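Pectinesterase inhibitor (Actinidia chinensis, PDB 1XG2) inhibits pectin methylesterase, forming a complex with the enzyme, and may take part in regulating fruit ripening. Local coordinates at residues B[106-111]-B[138-143]; B[43-48]-B[84-89]; B[114-119]-B[123-128]; B[61-66]-B[70-75]; B[4-9]-B[21-26]. All coordinates share one frame; numbering follows the deposited sequence. Where two conformers were deposited one is given.

Contacts 1 and 2 join the long helices at mid-bundle. Their centres lie about 9 Å apart, and A108 CB of contact 1 packs on L86 CG of contact 2 at 3.7 Å. Contacts 3 and 4 sit together near one end of the bundle, centres about 11 Å apart, locked by the C75–C115 disulfide. Contact 5, the N-terminal helical hairpin, lies on the other side of the chain's centre, about 37 Å between centres from contact 4. It meets contact 1 through I9 CG2 and I142 CG2, 4.0 Å apart. The enzyme, pectinesterase 1, touches residues of contacts 1 to 4, whereas no other chain reaches contact 5.

Contact 1 of 5, residues B[106-111]-B[138-143]; sequences SAAFDG and DLCDIV
C140 of helix 127-149 pushes its side chain against the backbone of helix 98-118 at A108 and F109. Its SG settles 3.7 Å from F109 N and 3.8 Å from A108 CB, so the sulfur fills the step between two successive residues. The thiol points there because SG swings beside its own backbone N, anti to the carbonyl carbon (chi1 -77°). F109 meets the same cysteine one atom further in, with F109 CB 3.9 Å from C140 CB. Its ring then leaves in another direction: CG stands anti to the backbone N (chi1 -180°), and the ring offers C140 CB its edge, not a face. F109 CD1 lies 4.5 Å from D141 N, a loose approach. D141 OD2 accepts a hydrogen bond from the backbone N of R14, a residue that also packs on F109. D110, whose side chain takes no part here, bonds N158 and Q191 of the pectinesterase chain. The touching side chains are mainly apolar and make no hydrogen bond between the segments. The two short segments run antiparallel at 172° with their axes 8.9 Å apart, and F109 and C140 have the nearest CA atoms at 5.6 Å. Close packing of this kind, with alanine and cysteine at the interface and a phenylalanine ring beside them, suits neighbouring helices of an antiparallel four-helix bundle.

Contact 2 of 5, residues B[43-48]-B[84-89]; sequences DIAQAS and DSLGQA
L86 is the first residue of 84-89 to reach helix 34-60; S85 before it packs on Y104 of helix 98-118. L86 CD1 lodges against the backbone where A45 passes into Q46, 3.6 Å from Q46 N and 3.9 Å from A45 CB. The branch gets there because CG lies beside the leucine's own backbone N, anti to its carbonyl carbon (chi1 -72°). Nearer its root, L86 CB lies 4.2 Å from Q46 CB, and the two side chains lie alongside, pointing opposite ways. The other flank of L86 packs on A108 of helix 98-118. L86 thus packs between helices of the four-helix bundle, in which 34-60 and 66-95 are antiparallel neighbours; segments 43-48 and 84-89 run at 162° with axes 9.5 Å apart. G87 follows and presents bare backbone. The extended chain of Q46, with CG anti to the backbone N (chi1 -162°), lays its amide group there, CD 4.1 Å from G87 N. With an alanine here in place of Q46, the contact of CG with L86 CB and the amide beside G87 would be gone, which would probably leave the glycine backbone more open to solvent. Beyond the glycine the helix turns from 34-60: Q88 packs on Y104 and A89 on L101, both of helix 98-118. D43 OD1 makes a salt bridge with K90 NZ, just past the segment.

Contact 3 of 5, residues B[114-119]-B[123-128]; sequences TCEDSF and PNIPTQ
F119 and I125 form the tight half of this contact, crossing at about a right angle. I125 CG1 hangs over one face of the phenylalanine ring, 3.8 Å from its centroid and 14° off the ring normal, a CH-pi contact. Closer in, I125 CB comes to 3.5 Å from F119 CG. CG1 of the isoleucine lies anti to its backbone N (chi1 -164°), which carries the branch on across the ring until CD1 is 3.6 Å from F119 CD2. P123, which follows a cis peptide bond, puts its O in the plane of the ring at the edge, 3.3 Å from F119 CD1; this carbonyl also takes a weak hydrogen bond from R71. The phenylalanine thus plugs the turn where helix 98-118 ends and the chain doubles back into helix 127-149, an antiparallel helix-loop-helix link of the bundle with P126 at the N-cap position of the second helix. Were F119 an alanine, the ring would be lost and I125 CG1 would probably have no face to rest on. The other side is looser and wetter. There the two backbones join through a single water, which donates to F119 O and accepts from I125 N, each at 3.0 Å. E116 OE1 also touches I125 CD1 at 3.5 Å, a small area at the partly exposed side, while its other oxygen, OE2, bonds H130 ND1. The CB of N124 points away from the first segment.

Contact 4 of 5, residues B[61-66]-B[70-75]; sequences NQATDP and GRYETC
P66 O accepts a hydrogen bond from G70 N at 3.0 Å, the one bond that joins the two segments. The contact is the hairpin connection between helices 34-60 and 66-95, two neighbours of the four-helix bundle, and the bond is one of the first backbone bonds of helix 66-95. Its shape is usual for such a bond: the N-H...O angle is 148° and the donor sits 30° out of the carbonyl plane. D65, at the N-cap position just ahead, caps the helix start with its side chain, OD2 accepting from L68 N. P66 begins the helix proper, where a proline ring fits because no earlier carbonyl needs its nitrogen as a donor. G70 O in turn accepts from T74 N at 3.1 Å one turn later. The loop leading to P66 comes from helix 34-60. R71 faces another way and ties this end to the next connection through the backbone carbonyls of E120 and G121, and C75 adds the disulfide to C115. Y72 turns back toward the loop, its CG beside the backbone N and anti to the carbonyl carbon (chi1 -69°), and also packs on L59 and P126. Across the contact its ring offers A63 an edge: the methyl CB lies near the ring plane, 4.0 Å from Y72 CE1.

Contact 5 of 5, residues B[4-9]-B[21-26]; sequences HLISEI and QALESD
The short helices 4-9 and 16-24 run in roughly opposite directions and stand well apart where I6 faces L23, their CA atoms 7.7 Å from each other. Side chains bridge that width, and a single methyl does most of it: L23 CD1 lies 3.9 Å from I6 CG1 and 4.3 Å from I9 CG2. The leucine reaches the gap with CG beside its backbone N and anti to the carbonyl carbon (chi1 -66°). I6 and I9, three residues apart, put both isoleucines on one side of helix 4-9. I9 continues the apolar surface onto V145, I146 and L149 of helix 127-149, and L23 packs on S41 of helix 34-60. The C10–C19 disulfide closes the hairpin between the two helices. Near the end of 21-26, A22 O is held by two donors of one residue, S25 OG at 2.6 Å and S25 N at 3.2 Å. Between the segments the touching atoms are all aliphatic carbons, which implies that burial of hydrophobic surface, with no directional bond across, supplies the attraction here.

Contact 1 of 5, residues B[106-111]-B[138-143]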
# COMPACT_ATOMS: atom_id res chain seq x y z
N SER B 106 -3.56 7.51 8.08
CA SER B 106 -2.32 6.82 7.73
C SER B 106 -1.98 7.02 6.25
O SER B 106 -0.82 7.23 5.90
CB SER B 106 -2.42 5.31 8.03
OG SER B 106 -2.44 5.06 9.41
N ALA B 107 -3.01 6.99 5.39
CA ALA B 107 -2.81 7.19 3.96
C ALA B 107 -2.35 8.61 3.66
O ALA B 107 -1.47 8.83 2.83
CB ALA B 107 -4.09 6.86 3.17
N ALA B 108 -2.94 9.58 4.36
CA ALA B 108 -2.58 10.98 4.20
C ALA B 108 -1.12 11.21 4.60
O ALA B 108 -0.36 11.80 3.85
CB ALA B 108 -3.48 11.86 5.04
N PHE B 109 -0.76 10.73 5.78
CA PHE B 109 0.63 10.72 6.25
C PHE B 109 1.57 10.23 5.18
O PHE B 109 2.61 10.82 4.93
CB PHE B 109 0.71 9.82 7.50
CG PHE B 109 2.08 9.72 8.11
CD1 PHE B 109 2.35 10.32 9.32
CD2 PHE B 109 3.09 9.01 7.49
CE1 PHE B 109 3.61 10.23 9.90
CE2 PHE B 109 4.35 8.91 8.05
CZ PHE B 109 4.61 9.52 9.26
N ASP B 110 1.21 9.13 4.54
CA ASP B 110 2.05 8.49 3.53
C ASP B 110 2.12 9.23 2.19
O ASP B 110 2.98 8.92 1.37
CB ASP B 110 1.54 7.07 3.27
CG ASP B 110 1.91 6.10 4.38
OD1 ASP B 110 2.76 6.43 5.25
OD2 ASP B 110 1.42 4.96 4.42
N GLY B 111 1.20 10.14 1.94
CA GLY B 111 1.34 11.02 0.79
C GLY B 111 2.62 11.85 0.89
O GLY B 111 3.38 11.97 -0.08
N ASP B 138 3.85 15.12 10.78
CA ASP B 138 3.70 15.45 12.20
C ASP B 138 2.23 15.75 12.53
O ASP B 138 1.71 15.33 13.58
CB ASP B 138 4.60 16.64 12.58
CG ASP B 138 6.08 16.30 12.48
OD1 ASP B 138 6.94 17.23 12.47
OD2 ASP B 138 6.50 15.13 12.40
N LEU B 139 1.55 16.47 11.64
CA LEU B 139 0.17 16.86 11.86
C LEU B 139 -0.76 15.67 11.76
O LEU B 139 -1.70 15.55 12.55
CB LEU B 139 -0.25 17.93 10.86
CG LEU B 139 0.45 19.26 11.09
CD1 LEU B 139 0.05 20.29 10.03
CD2 LEU B 139 0.19 19.77 12.50
N CYS B 140 -0.50 14.80 10.79
CA CYS B 140 -1.31 13.60 10.60
C CYS B 140 -1.13 12.65 11.78
O CYS B 140 -2.04 11.91 12.16
CB CYS B 140 -0.95 12.90 9.30
SG CYS B 140 -1.63 13.69 7.81
N ASP B 141 0.06 12.67 12.37
CA ASP B 141 0.32 11.85 13.54
C ASP B 141 -0.54 12.26 14.75
O ASP B 141 -0.94 11.41 15.54
CB ASP B 141 1.80 11.90 13.90
CG ASP B 141 2.23 10.71 14.71
OD1 ASP B 141 1.75 9.58 14.46
OD2 ASP B 141 3.05 10.82 15.62
N ILE B 142 -0.87 13.55 14.87
CA ILE B 142 -1.79 13.99 15.91
C ILE B 142 -3.14 13.28 15.70
O ILE B 142 -3.75 12.77 16.62
CB ILE B 142 -1.98 15.53 15.93
CG1 ILE B 142 -0.65 16.26 16.15
CG2 ILE B 142 -2.88 15.92 17.09
CD1 ILE B 142 -0.73 17.74 15.82
N VAL B 143 -3.58 13.25 14.45
CA VAL B 143 -4.84 12.61 14.12
C VAL B 143 -4.78 11.12 14.42
O VAL B 143 -5.72 10.58 14.98
CB VAL B 143 -5.22 12.81 12.64
CG1 VAL B 143 -6.53 12.11 12.33
CG2 VAL B 143 -5.30 14.28 12.32

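Contact 2 of 5, residues B[43-48]-B[84-89]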
# COMPACT_ATOMS: atom_id res chain seq x y z
N ASP B 43 -8.57 19.26 10.49
CA ASP B 43 -8.66 20.55 9.79
C ASP B 43 -7.28 21.16 9.59
O ASP B 43 -6.97 21.64 8.51
CB ASP B 43 -9.53 21.54 10.57
CG ASP B 43 -11.02 21.22 10.49
OD1 ASP B 43 -11.44 20.27 9.78
OD2 ASP B 43 -11.84 21.89 11.15
N ILE B 44 -6.46 21.10 10.63
CA ILE B 44 -5.09 21.62 10.58
C ILE B 44 -4.26 20.86 9.57
O ILE B 44 -3.53 21.46 8.78
CB ILE B 44 -4.43 21.51 11.99
CG1 ILE B 44 -5.09 22.48 12.98
CG2 ILE B 44 -2.95 21.80 11.90
CD1 ILE B 44 -4.73 23.92 12.78
N ALA B 45 -4.35 19.52 9.60
CA ALA B 45 -3.59 18.70 8.68
C ALA B 45 -4.01 18.93 7.23
O ALA B 45 -3.16 19.05 6.36
CB ALA B 45 -3.72 17.24 9.04
N GLN B 46 -5.32 19.00 6.97
CA GLN B 46 -5.80 19.23 5.61
C GLN B 46 -5.39 20.60 5.05
O GLN B 46 -5.02 20.72 3.88
CB GLN B 46 -7.32 19.10 5.51
CG GLN B 46 -7.76 18.89 4.05
CD GLN B 46 -9.25 18.71 3.87
OE1 GLN B 46 -9.69 17.87 3.07
NE2 GLN B 46 -10.03 19.49 4.60
N ALA B 47 -5.44 21.62 5.89
CA ALA B 47 -5.02 22.97 5.50
C ALA B 47 -3.53 23.01 5.11
O ALA B 47 -3.14 23.72 4.17
CB ALA B 47 -5.32 23.98 6.62
N SER B 48 -2.71 22.27 5.85
CA SER B 48 -1.29 22.16 5.54
C SER B 48 -1.09 21.47 4.20
O SER B 48 -0.34 21.95 3.35
CB SER B 48 -0.55 21.40 6.64
OG SER B 48 0.84 21.34 6.37
N ASP B 84 -7.87 14.43 -0.15
CA ASP B 84 -9.10 13.66 -0.28
C ASP B 84 -9.33 12.76 0.94
O ASP B 84 -10.44 12.66 1.46
CB ASP B 84 -9.07 12.81 -1.56
CG ASP B 84 -9.50 13.56 -2.80
OD1 ASP B 84 -10.03 14.70 -2.67
OD2 ASP B 84 -9.32 13.08 -3.94
N SER B 85 -8.26 12.10 1.38
CA SER B 85 -8.35 11.16 2.49
C SER B 85 -8.64 11.87 3.80
O SER B 85 -9.40 11.36 4.62
CB SER B 85 -7.08 10.30 2.60
OG SER B 85 -7.04 9.34 1.56
N LEU B 86 -8.06 13.05 4.00
CA LEU B 86 -8.33 13.81 5.21
C LEU B 86 -9.78 14.33 5.22
O LEU B 86 -10.42 14.39 6.27
CB LEU B 86 -7.33 14.94 5.37
CG LEU B 86 -5.91 14.50 5.77
CD1 LEU B 86 -4.93 15.63 5.65
CD2 LEU B 86 -5.85 13.90 7.17
N GLY B 87 -10.29 14.70 4.04
CA GLY B 87 -11.68 15.09 3.90
C GLY B 87 -12.62 14.00 4.38
O GLY B 87 -13.58 14.28 5.10
N GLN B 88 -12.33 12.76 4.00
CA GLN B 88 -13.14 11.62 4.39
C GLN B 88 -12.94 11.26 5.86
O GLN B 88 -13.86 10.78 6.50
CB GLN B 88 -12.80 10.40 3.53
CG GLN B 88 -13.32 10.54 2.11
CD GLN B 88 -13.88 9.24 1.58
OE1 GLN B 88 -13.37 8.71 0.60
NE2 GLN B 88 -14.95 8.73 2.23
N ALA B 89 -11.74 11.50 6.37
CA ALA B 89 -11.44 11.30 7.78
C ALA B 89 -12.42 12.05 8.68
O ALA B 89 -12.85 11.53 9.70
CB ALA B 89 -10.00 11.73 8.09

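Contact 3 of 5, residues B[114-119]-B[123-128]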
# COMPACT_ATOMS: atom_id res chain seq x y z
N THR B 114 5.66 9.52 0.61
CA THR B 114 5.88 9.06 -0.75
C THR B 114 6.57 10.16 -1.56
O THR B 114 7.41 9.88 -2.40
CB THR B 114 4.55 8.68 -1.39
OG1 THR B 114 3.96 7.59 -0.65
CG2 THR B 114 4.76 8.14 -2.79
N CYS B 115 6.20 11.42 -1.30
CA CYS B 115 6.92 12.55 -1.89
C CYS B 115 8.39 12.45 -1.49
O CYS B 115 9.28 12.47 -2.35
CB CYS B 115 6.31 13.86 -1.44
SG CYS B 115 7.11 15.30 -2.17
N GLU B 116 8.64 12.27 -0.18
CA GLU B 116 10.00 12.13 0.36
C GLU B 116 10.78 10.99 -0.29
O GLU B 116 11.93 11.18 -0.69
CB GLU B 116 9.95 11.85 1.88
CG GLU B 116 9.60 13.05 2.74
CD GLU B 116 10.68 14.11 2.73
OE1 GLU B 116 10.41 15.23 2.29
OE2 GLU B 116 11.80 13.81 3.16
N ASP B 117 10.15 9.83 -0.38
CA ASP B 117 10.77 8.65 -0.99
C ASP B 117 11.10 8.86 -2.48
O ASP B 117 12.01 8.22 -2.99
CB ASP B 117 9.87 7.44 -0.92
CG ASP B 117 9.63 6.93 0.49
OD1 ASP B 117 10.41 7.19 1.42
OD2 ASP B 117 8.63 6.24 0.73
N SER B 118 10.35 9.73 -3.16
CA SER B 118 10.56 9.97 -4.59
C SER B 118 11.80 10.82 -4.88
O SER B 118 12.24 10.91 -6.03
CB SER B 118 9.34 10.67 -5.20
OG SER B 118 8.17 9.86 -5.07
N PHE B 119 12.34 11.46 -3.85
CA PHE B 119 13.54 12.29 -4.00
C PHE B 119 14.79 11.58 -3.49
O PHE B 119 15.56 12.12 -2.71
CB PHE B 119 13.34 13.62 -3.27
CG PHE B 119 12.60 14.64 -4.09
CD1 PHE B 119 13.28 15.42 -5.00
CD2 PHE B 119 11.23 14.81 -3.94
CE1 PHE B 119 12.61 16.37 -5.76
CE2 PHE B 119 10.56 15.76 -4.70
CZ PHE B 119 11.25 16.54 -5.62
N PRO B 123 17.77 14.53 -8.78
CA PRO B 123 17.85 15.90 -8.24
C PRO B 123 17.23 16.00 -6.85
O PRO B 123 16.13 15.48 -6.65
CB PRO B 123 17.06 16.73 -9.26
CG PRO B 123 16.11 15.77 -9.90
CD PRO B 123 16.75 14.40 -9.84
N ASN B 124 17.93 16.66 -5.92
CA ASN B 124 17.56 16.68 -4.52
C ASN B 124 16.33 17.51 -4.24
O ASN B 124 16.02 18.46 -4.96
CB ASN B 124 18.68 17.23 -3.64
CG ASN B 124 19.93 16.39 -3.67
OD1 ASN B 124 21.03 16.93 -3.58
ND2 ASN B 124 19.78 15.07 -3.78
N ILE B 125 15.65 17.17 -3.16
CA ILE B 125 14.42 17.84 -2.80
C ILE B 125 14.73 19.25 -2.32
O ILE B 125 15.72 19.44 -1.61
CB ILE B 125 13.68 17.04 -1.72
CG1 ILE B 125 12.23 17.51 -1.61
CG2 ILE B 125 14.41 17.09 -0.38
CD1 ILE B 125 11.39 16.59 -0.78
N PRO B 126 13.91 20.22 -2.69
CA PRO B 126 14.00 21.55 -2.09
C PRO B 126 13.69 21.49 -0.60
O PRO B 126 12.77 20.78 -0.19
CB PRO B 126 12.94 22.36 -2.84
CG PRO B 126 12.64 21.58 -4.04
CD PRO B 126 12.85 20.15 -3.71
N THR B 127 14.49 22.19 0.20
CA THR B 127 14.29 22.27 1.64
C THR B 127 12.85 22.62 2.01
O THR B 127 12.30 22.02 2.93
CB THR B 127 15.24 23.30 2.25
OG1 THR B 127 16.59 22.85 2.05
CG2 THR B 127 15.10 23.33 3.77
N GLN B 128 12.26 23.57 1.29
CA GLN B 128 10.87 24.00 1.52
C GLN B 128 9.90 22.81 1.49
O GLN B 128 8.97 22.72 2.30
CB GLN B 128 10.44 25.01 0.45
CG GLN B 128 9.09 25.64 0.72
CD GLN B 128 8.62 26.64 -0.34
OE1 GLN B 128 7.77 27.47 -0.02
NE2 GLN B 128 9.12 26.55 -1.57
O HOH W 1 16.78 14.72 -1.82

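Contact 4 of 5, residues B[61-66]-B[70-75]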
# COMPACT_ATOMS: atom_id res chain seq x y z
N ASN B 61 6.25 24.88 -11.73
CA ASN B 61 6.10 25.99 -12.67
C ASN B 61 7.43 26.70 -12.98
O ASN B 61 7.50 27.52 -13.91
CB ASN B 61 5.09 26.99 -12.10
CG ASN B 61 4.61 28.01 -13.12
OD1 ASN B 61 4.02 27.65 -14.14
ND2 ASN B 61 4.83 29.29 -12.82
N GLN B 62 8.48 26.42 -12.21
CA GLN B 62 9.81 27.00 -12.46
C GLN B 62 10.86 25.94 -12.84
O GLN B 62 12.05 26.23 -12.90
CB GLN B 62 10.28 27.78 -11.23
CG GLN B 62 10.41 26.96 -9.95
CD GLN B 62 11.26 27.63 -8.91
OE1 GLN B 62 12.47 27.82 -9.13
NE2 GLN B 62 10.67 27.96 -7.77
N ALA B 63 10.40 24.72 -13.07
CA ALA B 63 11.28 23.60 -13.38
C ALA B 63 11.17 23.26 -14.86
O ALA B 63 10.10 23.36 -15.47
CB ALA B 63 10.90 22.38 -12.55
N THR B 64 12.30 22.85 -15.43
CA THR B 64 12.34 22.32 -16.80
C THR B 64 12.92 20.91 -16.88
O THR B 64 12.65 20.21 -17.83
CB THR B 64 13.12 23.28 -17.71
OG1 THR B 64 14.32 23.74 -17.06
CG2 THR B 64 12.34 24.55 -17.93
N ASP B 65 13.71 20.50 -15.89
CA ASP B 65 14.33 19.18 -15.92
C ASP B 65 13.26 18.09 -15.81
O ASP B 65 12.55 18.04 -14.81
CB ASP B 65 15.33 19.04 -14.77
CG ASP B 65 15.89 17.64 -14.68
OD1 ASP B 65 16.39 17.13 -15.70
OD2 ASP B 65 15.85 16.97 -13.64
N PRO B 66 13.11 17.24 -16.83
CA PRO B 66 12.05 16.21 -16.82
C PRO B 66 12.01 15.29 -15.59
O PRO B 66 10.91 14.95 -15.14
CB PRO B 66 12.34 15.40 -18.09
CG PRO B 66 12.99 16.38 -19.00
CD PRO B 66 13.89 17.18 -18.08
N GLY B 70 8.95 15.14 -12.88
CA GLY B 70 8.28 13.88 -12.58
C GLY B 70 8.19 13.62 -11.08
O GLY B 70 7.22 13.04 -10.61
N ARG B 71 9.21 14.04 -10.34
CA ARG B 71 9.19 13.95 -8.88
C ARG B 71 8.13 14.88 -8.29
O ARG B 71 7.32 14.47 -7.43
CB ARG B 71 10.58 14.22 -8.30
CG ARG B 71 11.55 13.12 -8.64
CD ARG B 71 12.98 13.39 -8.23
NE ARG B 71 13.77 12.19 -8.40
CZ ARG B 71 14.87 11.90 -7.72
NH1 ARG B 71 15.48 10.74 -7.95
NH2 ARG B 71 15.39 12.75 -6.85
N TYR B 72 8.08 16.12 -8.78
CA TYR B 72 7.05 17.04 -8.33
C TYR B 72 5.65 16.56 -8.69
O TYR B 72 4.71 16.77 -7.93
CB TYR B 72 7.25 18.43 -8.93
CG TYR B 72 8.46 19.20 -8.45
CD1 TYR B 72 9.12 20.09 -9.31
CD2 TYR B 72 8.94 19.08 -7.14
CE1 TYR B 72 10.22 20.82 -8.88
CE2 TYR B 72 10.04 19.79 -6.71
CZ TYR B 72 10.68 20.67 -7.58
OH TYR B 72 11.77 21.39 -7.14
N GLU B 73 5.50 15.93 -9.85
CA GLU B 73 4.18 15.49 -10.26
C GLU B 73 3.71 14.36 -9.36
O GLU B 73 2.54 14.29 -9.00
CB GLU B 73 4.13 15.07 -11.73
CG GLU B 73 2.72 14.73 -12.22
CD GLU B 73 1.71 15.88 -12.08
OE1 GLU B 73 2.10 17.06 -12.29
OE2 GLU B 73 0.51 15.62 -11.76
N THR B 74 4.64 13.50 -8.96
CA THR B 74 4.34 12.41 -8.03
C THR B 74 3.91 13.01 -6.68
O THR B 74 2.91 12.61 -6.08
CB THR B 74 5.58 11.53 -7.88
OG1 THR B 74 5.76 10.75 -9.08
CG2 THR B 74 5.44 10.49 -6.78
N CYS B 75 4.66 14.01 -6.21
CA CYS B 75 4.33 14.70 -4.96
C CYS B 75 2.95 15.29 -5.03
O CYS B 75 2.14 15.14 -4.12
CB CYS B 75 5.36 15.79 -4.66
SG CYS B 75 6.95 15.08 -4.22

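Contact 5 of 5, residues B[4-9]-B[21-26]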
# COMPACT_ATOMS: atom_id res chain seq x y z
N HIS B 4 -6.61 18.12 29.94
CA HIS B 4 -5.85 16.93 30.33
C HIS B 4 -5.62 15.98 29.15
O HIS B 4 -4.65 15.22 29.14
CB HIS B 4 -6.52 16.18 31.51
CG HIS B 4 -7.72 15.38 31.12
ND1 HIS B 4 -8.87 15.96 30.62
CD2 HIS B 4 -7.97 14.05 31.20
CE1 HIS B 4 -9.77 15.01 30.39
NE2 HIS B 4 -9.25 13.85 30.74
N LEU B 5 -6.51 16.04 28.17
CA LEU B 5 -6.38 15.19 26.98
C LEU B 5 -5.09 15.49 26.21
O LEU B 5 -4.51 14.59 25.62
CB LEU B 5 -7.60 15.31 26.07
CG LEU B 5 -8.92 14.81 26.65
CD1 LEU B 5 -10.08 15.09 25.70
CD2 LEU B 5 -8.83 13.32 26.99
N ILE B 6 -4.65 16.75 26.22
CA ILE B 6 -3.40 17.14 25.56
C ILE B 6 -2.23 16.38 26.11
O ILE B 6 -1.33 16.03 25.36
CB ILE B 6 -3.17 18.67 25.64
CG1 ILE B 6 -4.14 19.39 24.70
CG2 ILE B 6 -1.72 19.05 25.29
CD1 ILE B 6 -4.31 20.87 25.01
N SER B 7 -2.23 16.09 27.41
CA SER B 7 -1.15 15.31 28.02
C SER B 7 -1.12 13.85 27.58
O SER B 7 -0.09 13.19 27.71
CB SER B 7 -1.20 15.40 29.55
OG SER B 7 -2.28 14.60 30.03
N GLU B 8 -2.23 13.35 27.06
CA GLU B 8 -2.27 12.01 26.48
C GLU B 8 -1.95 11.96 25.00
O GLU B 8 -1.60 10.90 24.47
CB GLU B 8 -3.65 11.39 26.67
CG GLU B 8 -4.04 11.22 28.12
CD GLU B 8 -5.35 10.46 28.25
OE1 GLU B 8 -6.23 10.92 28.98
OE2 GLU B 8 -5.47 9.42 27.59
N ILE B 9 -2.10 13.09 24.31
CA ILE B 9 -1.94 13.14 22.86
C ILE B 9 -0.52 13.51 22.48
O ILE B 9 0.18 12.73 21.85
CB ILE B 9 -2.95 14.13 22.24
CG1 ILE B 9 -4.38 13.66 22.47
CG2 ILE B 9 -2.72 14.25 20.74
CD1 ILE B 9 -5.42 14.75 22.22
N GLN B 21 1.70 23.27 20.01
CA GLN B 21 1.48 24.53 19.32
C GLN B 21 0.16 24.50 18.55
O GLN B 21 -0.63 25.45 18.61
CB GLN B 21 2.67 24.78 18.39
CG GLN B 21 2.68 26.06 17.62
CD GLN B 21 3.93 26.13 16.74
OE1 GLN B 21 3.84 26.39 15.53
NE2 GLN B 21 5.08 25.81 17.33
N ALA B 22 -0.12 23.38 17.89
CA ALA B 22 -1.33 23.23 17.08
C ALA B 22 -2.58 23.20 17.95
O ALA B 22 -3.54 23.90 17.67
CB ALA B 22 -1.25 21.96 16.22
N LEU B 23 -2.57 22.39 19.01
CA LEU B 23 -3.72 22.27 19.89
C LEU B 23 -3.96 23.55 20.71
O LEU B 23 -5.10 23.94 20.94
CB LEU B 23 -3.56 21.03 20.81
CG LEU B 23 -3.59 19.68 20.06
CD1 LEU B 23 -3.52 18.44 21.00
CD2 LEU B 23 -4.79 19.57 19.16
N GLU B 24 -2.89 24.22 21.11
CA GLU B 24 -3.00 25.49 21.86
C GLU B 24 -3.47 26.64 20.96
O GLU B 24 -3.85 27.69 21.48
CB GLU B 24 -1.67 25.86 22.52
CG GLU B 24 -1.47 25.30 23.92
CD GLU B 24 -0.18 25.79 24.57
OE1 GLU B 24 0.71 26.31 23.83
OE2 GLU B 24 -0.03 25.64 25.80
N SER B 25 -3.46 26.46 19.64
CA SER B 25 -3.94 27.49 18.72
C SER B 25 -5.48 27.56 18.68
O SER B 25 -6.04 28.45 18.07
CB SER B 25 -3.35 27.31 17.32
OG SER B 25 -3.99 26.26 16.62
N ASP B 26 -6.14 26.58 19.31
CA ASP B 26 -7.59 26.57 19.47
C ASP B 26 -8.01 27.42 20.68
O ASP B 26 -7.75 27.03 21.81
CB ASP B 26 -8.07 25.12 19.67
CG ASP B 26 -9.58 24.98 19.68
OD1 ASP B 26 -10.30 25.99 19.70
OD2 ASP B 26 -10.15 23.86 19.67